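Local coordinates for phosphatidylethanolamine-binding protein (Plasmodium vivax, PDB 2GZQ), which probably binds phosphatidylethanolamine or other ligands that carry a phosphate group, at residues D56-T60 against Q196-K200; F82-P86 against R97-H101. Where two conformers were deposited one is given. Numbering follows the deposited sequence.

Interaction 1: residues D56-T60 against Q196-K200; sequences DLAGT and QMRRK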
loop_
_atom_site.group_PDB
_atom_site.type_symbol
_atom_site.label_atom_id
_atom_site.label_comp_id
_atom_site.label_asym_id
_atom_site.label_seq_id
_atom_site.Cartn_x
_atom_site.Cartn_y
_atom_site.Cartn_z
ATOM N N ASP A 56 -2.349 8.531 14.801
ATOM C CA ASP A 56 -3.737 8.877 15.040
ATOM C C ASP A 56 -4.493 8.829 13.719
ATOM O O ASP A 56 -3.983 9.244 12.677
ATOM C CB ASP A 56 -3.852 10.280 15.665
ATOM C CG ASP A 56 -3.459 10.304 17.128
ATOM O OD1 ASP A 56 -3.126 9.235 17.684
ATOM O OD2 ASP A 56 -3.478 11.399 17.718
ATOM N N LEU A 57 -5.722 8.340 13.789
ATOM C CA LEU A 57 -6.634 8.325 12.661
ATOM C C LEU A 57 -6.905 9.723 12.142
ATOM O O LEU A 57 -7.055 9.947 10.949
ATOM C CB LEU A 57 -7.959 7.726 13.091
ATOM C CG LEU A 57 -8.237 6.311 12.663
ATOM C CD1 LEU A 57 -9.618 5.929 13.164
ATOM C CD2 LEU A 57 -8.118 6.189 11.152
ATOM N N ALA A 58 -7.007 10.681 13.049
ATOM C CA ALA A 58 -7.221 12.044 12.628
ATOM C C ALA A 58 -6.121 12.468 11.655
ATOM O O ALA A 58 -4.944 12.153 11.844
ATOM C CB ALA A 58 -7.254 12.973 13.832
ATOM N N GLY A 59 -6.505 13.174 10.595
ATOM C CA GLY A 59 -5.562 13.710 9.644
ATOM C C GLY A 59 -5.141 12.731 8.552
ATOM O O GLY A 59 -4.172 12.997 7.855
ATOM N N THR A 60 -5.833 11.590 8.410
ATOM C CA THR A 60 -5.557 10.602 7.361
ATOM C C THR A 60 -6.621 10.543 6.270
ATOM O O THR A 60 -6.647 9.618 5.465
ATOM C CB THR A 60 -5.392 9.209 7.963
ATOM O OG1 THR A 60 -6.611 8.797 8.578
ATOM C CG2 THR A 60 -4.279 9.214 8.956
ATOM N N GLN A 196 0.662 1.532 12.721
ATOM C CA GLN A 196 -0.465 0.981 13.453
ATOM C C GLN A 196 -1.468 2.085 13.762
ATOM O O GLN A 196 -1.088 3.163 14.219
ATOM C CB GLN A 196 0.031 0.364 14.749
ATOM C CG GLN A 196 0.964 -0.846 14.635
ATOM C CD GLN A 196 1.499 -1.252 16.005
ATOM O OE1 GLN A 196 0.874 -2.033 16.702
ATOM N NE2 GLN A 196 2.652 -0.713 16.394
HETATM N N MSE A 197 -2.746 1.838 13.514
HETATM C CA MSE A 197 -3.776 2.843 13.752
HETATM C C MSE A 197 -4.930 2.215 14.501
HETATM O O MSE A 197 -5.312 1.082 14.226
HETATM C CB MSE A 197 -4.321 3.393 12.439
HETATM C CG MSE A 197 -3.402 4.341 11.716
HETATM SE SE MSE A 197 -4.224 5.076 10.101
HETATM C CE MSE A 197 -5.084 6.562 10.853
ATOM N N ARG A 198 -5.494 2.958 15.450
ATOM C CA ARG A 198 -6.740 2.568 16.089
ATOM C C ARG A 198 -7.633 3.790 16.230
ATOM O O ARG A 198 -7.152 4.916 16.094
ATOM C CB ARG A 198 -6.479 1.919 17.454
ATOM C CG ARG A 198 -5.735 2.801 18.449
ATOM C CD ARG A 198 -5.536 2.101 19.815
ATOM N NE ARG A 198 -6.779 1.788 20.509
ATOM C CZ ARG A 198 -7.376 2.604 21.373
ATOM N NH1 ARG A 198 -6.855 3.800 21.627
ATOM N NH2 ARG A 198 -8.493 2.236 21.970
ATOM N N ARG A 199 -8.925 3.566 16.408
ATOM C CA ARG A 199 -9.798 4.674 16.744
ATOM C C ARG A 199 -9.884 4.872 18.249
ATOM O O ARG A 199 -10.237 3.962 19.002
ATOM C CB ARG A 199 -11.173 4.531 16.106
ATOM C CG ARG A 199 -12.051 5.773 16.329
ATOM C CD ARG A 199 -13.393 5.642 15.673
ATOM N NE ARG A 199 -13.303 5.674 14.221
ATOM C CZ ARG A 199 -13.420 6.770 13.479
ATOM N NH1 ARG A 199 -13.617 7.948 14.051
ATOM N NH2 ARG A 199 -13.328 6.689 12.160
ATOM N N LYS A 200 -9.553 6.084 18.679
ATOM C CA LYS A 200 -9.783 6.506 20.051
ATOM C C LYS A 200 -11.280 6.673 20.321
ATOM O O LYS A 200 -11.897 5.837 20.984
ATOM C CB LYS A 200 -9.054 7.824 20.314
ATOM C CG LYS A 200 -7.640 7.856 19.768
ATOM C CD LYS A 200 -6.925 9.152 20.118
ATOM C CE LYS A 200 -6.170 9.035 21.437
ATOM N NZ LYS A 200 -5.226 7.882 21.460
HETATM O O HOH W 1 -6.365 7.344 16.577
#

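Interaction 2: residues F82-P86 against R97-H101; sequences FMIDP and RDYVH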
loop_
_atom_site.group_PDB
_atom_site.type_symbol
_atom_site.label_atom_id
_atom_site.label_comp_id
_atom_site.label_asym_id
_atom_site.label_seq_id
_atom_site.Cartn_x
_atom_site.Cartn_y
_atom_site.Cartn_z
ATOM N N PHE A 82 0.306 0.297 -3.491
ATOM C CA PHE A 82 -0.972 -0.047 -2.914
ATOM C C PHE A 82 -0.932 0.335 -1.434
ATOM O O PHE A 82 0.066 0.030 -0.753
ATOM C CB PHE A 82 -1.234 -1.566 -2.983
ATOM C CG PHE A 82 -1.322 -2.149 -4.370
ATOM C CD1 PHE A 82 -1.955 -1.505 -5.406
ATOM C CD2 PHE A 82 -0.777 -3.396 -4.648
ATOM C CE1 PHE A 82 -2.036 -2.094 -6.655
ATOM C CE2 PHE A 82 -0.885 -3.963 -5.867
ATOM C CZ PHE A 82 -1.484 -3.324 -6.879
HETATM N N MSE A 83 -1.999 0.927 -0.914
HETATM C CA MSE A 83 -2.177 1.029 0.495
HETATM C C MSE A 83 -3.361 0.167 0.915
HETATM O O MSE A 83 -4.439 0.240 0.305
HETATM C CB MSE A 83 -2.439 2.472 0.786
HETATM C CG MSE A 83 -2.678 2.761 2.196
HETATM SE SE MSE A 83 -3.471 4.466 2.189
HETATM C CE MSE A 83 -3.897 4.604 4.074
ATOM N N ILE A 84 -3.138 -0.667 1.930
ATOM C CA ILE A 84 -4.104 -1.663 2.365
ATOM C C ILE A 84 -4.279 -1.668 3.872
ATOM O O ILE A 84 -3.397 -1.265 4.626
ATOM C CB ILE A 84 -3.762 -3.085 1.902
ATOM C CG1 ILE A 84 -2.416 -3.506 2.451
ATOM C CG2 ILE A 84 -3.797 -3.187 0.398
ATOM C CD1 ILE A 84 -2.208 -4.981 2.467
ATOM N N ASP A 85 -5.411 -2.200 4.305
ATOM C CA ASP A 85 -5.625 -2.621 5.685
ATOM C C ASP A 85 -5.836 -4.131 5.713
ATOM O O ASP A 85 -6.895 -4.604 5.296
ATOM C CB ASP A 85 -6.831 -1.893 6.269
ATOM C CG ASP A 85 -7.042 -2.195 7.743
ATOM O OD1 ASP A 85 -8.040 -1.692 8.318
ATOM O OD2 ASP A 85 -6.199 -2.921 8.310
ATOM N N PRO A 86 -4.846 -4.891 6.178
ATOM C CA PRO A 86 -5.008 -6.322 6.313
ATOM C C PRO A 86 -5.858 -6.714 7.518
ATOM O O PRO A 86 -6.189 -7.878 7.688
ATOM C CB PRO A 86 -3.564 -6.825 6.480
ATOM C CG PRO A 86 -2.884 -5.661 7.195
ATOM C CD PRO A 86 -3.538 -4.422 6.674
ATOM N N ARG A 97 -9.900 -8.711 4.773
ATOM C CA ARG A 97 -8.436 -8.671 4.414
ATOM C C ARG A 97 -8.342 -8.971 2.893
ATOM O O ARG A 97 -8.864 -10.003 2.451
ATOM C CB ARG A 97 -7.664 -9.804 5.182
ATOM C CG ARG A 97 -6.138 -9.948 4.785
ATOM C CD ARG A 97 -5.453 -10.910 5.683
ATOM N NE ARG A 97 -5.379 -10.384 7.039
ATOM C CZ ARG A 97 -4.899 -11.035 8.090
ATOM N NH1 ARG A 97 -4.432 -12.262 7.958
ATOM N NH2 ARG A 97 -4.872 -10.435 9.271
ATOM N N ASP A 98 -7.598 -8.228 2.082
ATOM C CA ASP A 98 -7.046 -6.885 2.327
ATOM C C ASP A 98 -8.058 -5.844 1.873
ATOM O O ASP A 98 -8.580 -5.919 0.759
ATOM C CB ASP A 98 -5.805 -6.676 1.466
ATOM C CG ASP A 98 -4.618 -7.512 1.895
ATOM O OD1 ASP A 98 -4.538 -7.852 3.088
ATOM O OD2 ASP A 98 -3.741 -7.773 1.038
ATOM N N TYR A 99 -8.333 -4.840 2.684
ATOM C CA TYR A 99 -9.097 -3.677 2.217
ATOM C C TYR A 99 -8.146 -2.747 1.488
ATOM O O TYR A 99 -7.106 -2.377 2.037
ATOM C CB TYR A 99 -9.760 -2.978 3.407
ATOM C CG TYR A 99 -10.702 -1.866 3.022
ATOM C CD1 TYR A 99 -12.060 -2.093 2.906
ATOM C CD2 TYR A 99 -10.224 -0.631 2.720
ATOM C CE1 TYR A 99 -12.921 -1.057 2.534
ATOM C CE2 TYR A 99 -11.081 0.405 2.333
ATOM C CZ TYR A 99 -12.415 0.165 2.256
ATOM O OH TYR A 99 -13.245 1.207 1.860
ATOM N N VAL A 100 -8.484 -2.369 0.261
ATOM C CA VAL A 100 -7.609 -1.518 -0.514
ATOM C C VAL A 100 -8.049 -0.048 -0.487
ATOM O O VAL A 100 -9.096 0.319 -1.007
ATOM C CB VAL A 100 -7.358 -2.072 -1.945
ATOM C CG1 VAL A 100 -8.641 -2.306 -2.692
ATOM C CG2 VAL A 100 -6.392 -1.156 -2.722
ATOM N N HIS A 101 -7.220 0.764 0.155
ATOM C CA HIS A 101 -7.431 2.187 0.255
ATOM C C HIS A 101 -7.017 2.975 -0.976
ATOM O O HIS A 101 -7.571 4.063 -1.211
ATOM C CB HIS A 101 -6.664 2.701 1.476
ATOM C CG HIS A 101 -7.254 2.248 2.758
ATOM N ND1 HIS A 101 -8.411 2.783 3.256
ATOM C CD2 HIS A 101 -6.897 1.265 3.621
ATOM C CE1 HIS A 101 -8.743 2.156 4.377
ATOM N NE2 HIS A 101 -7.832 1.230 4.623
HETATM O O HOH W 2 -8.913 0.654 7.165
#

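Interaction 1: residues D56-T60 against Q196-K200
Apolar packing makes up most of this contact. The side chain of Met197, a selenomethionine, points from the end of strand 188-198 toward the loop and lies among Leu57, Thr60 and the carbonyl of Asp56, its CE 3.4 Å from Thr60 CG2; Pro129 touches Met197, Leu57 and Thr60. Leu57 also reaches Arg199, its CD1 3.6 Å from Arg199 CB and over one face of the guanidinium, whose NE is held by the carbonyl of Ile131. No direct hydrogen bond crosses. Instead one water bridges the backbones, accepting from Leu57 N at 3.0 Å and donating to Arg198 O at 2.6 Å. Asp56 OD1 and Lys200 NZ, 4.5 Å apart, form no salt bridge. Leu57 O receives both Thr60 N (3.3 Å) and Thr60 OG1 (2.7 Å), closing a type II beta turn (Leu57-Thr60) with positive phi at Gly59. The motif is a beta turn leaving an edge strand, packed against the C-terminal end of its parallel neighbour.

Interaction 2: residues F82-P86 against R97-H101
Backbone hydrogen bonds pair these antiparallel strands. Asp85 and Tyr99 form a hydrogen-bonded pair, Asp85 N giving to Tyr99 O (2.8 Å) and Tyr99 N to Asp85 O (3.0 Å); His101 N satisfies Met83 O at 2.8 Å. Between them, Ile84 and Val100 are a non-hydrogen-bonded pair, with Ile84 CA 3.1 Å from Tyr99 O in a CA-H...O contact. Beyond the strand end, Arg97 NE meets Pro86 O at 2.7 Å, and Arg97 NH2 adds a weak bond. A cis Arg97-Asp98 peptide leads into strand 99-107. A water lies 2.8 Å from both Asp85 OD1, to which it donates, and His101 NE2; His138 ND1 also bonds Asp85 OD1, Asp87 N serves OD2, and Val127 O pairs with His101 ND1. Asp98 OD2 is bound by Ala178 N. Asp85, His101, His138 and the cis peptide are consistent with the phosphate-binding pocket known in relatives. Strand 138-148 flanks the other edge of strand 77-85, and Ile84 and Val100 pack on Phe172 of helix 171-174.

From the N terminus the chain reaches residues 56-60 just as it leaves edge strand 54-56, and interaction 1 is completed only at the C-terminal tail, closing a loop of 135 residues. Interaction 2 falls wholly within that span and is far more local: ten residues, none in helix or strand, separate its two segments. The two contacts thus nest without crossing. Both belong to the mixed sheet, interaction 1 at its margin and interaction 2 between inner strands, with strand 138-148 lying between strands 188-198 and 77-85. Their centres are 15 Å apart and their nearest atoms about 6 Å. His138 links them, sharing backbone hydrogen bonding with Met197 and bonding Asp85 through its side chain.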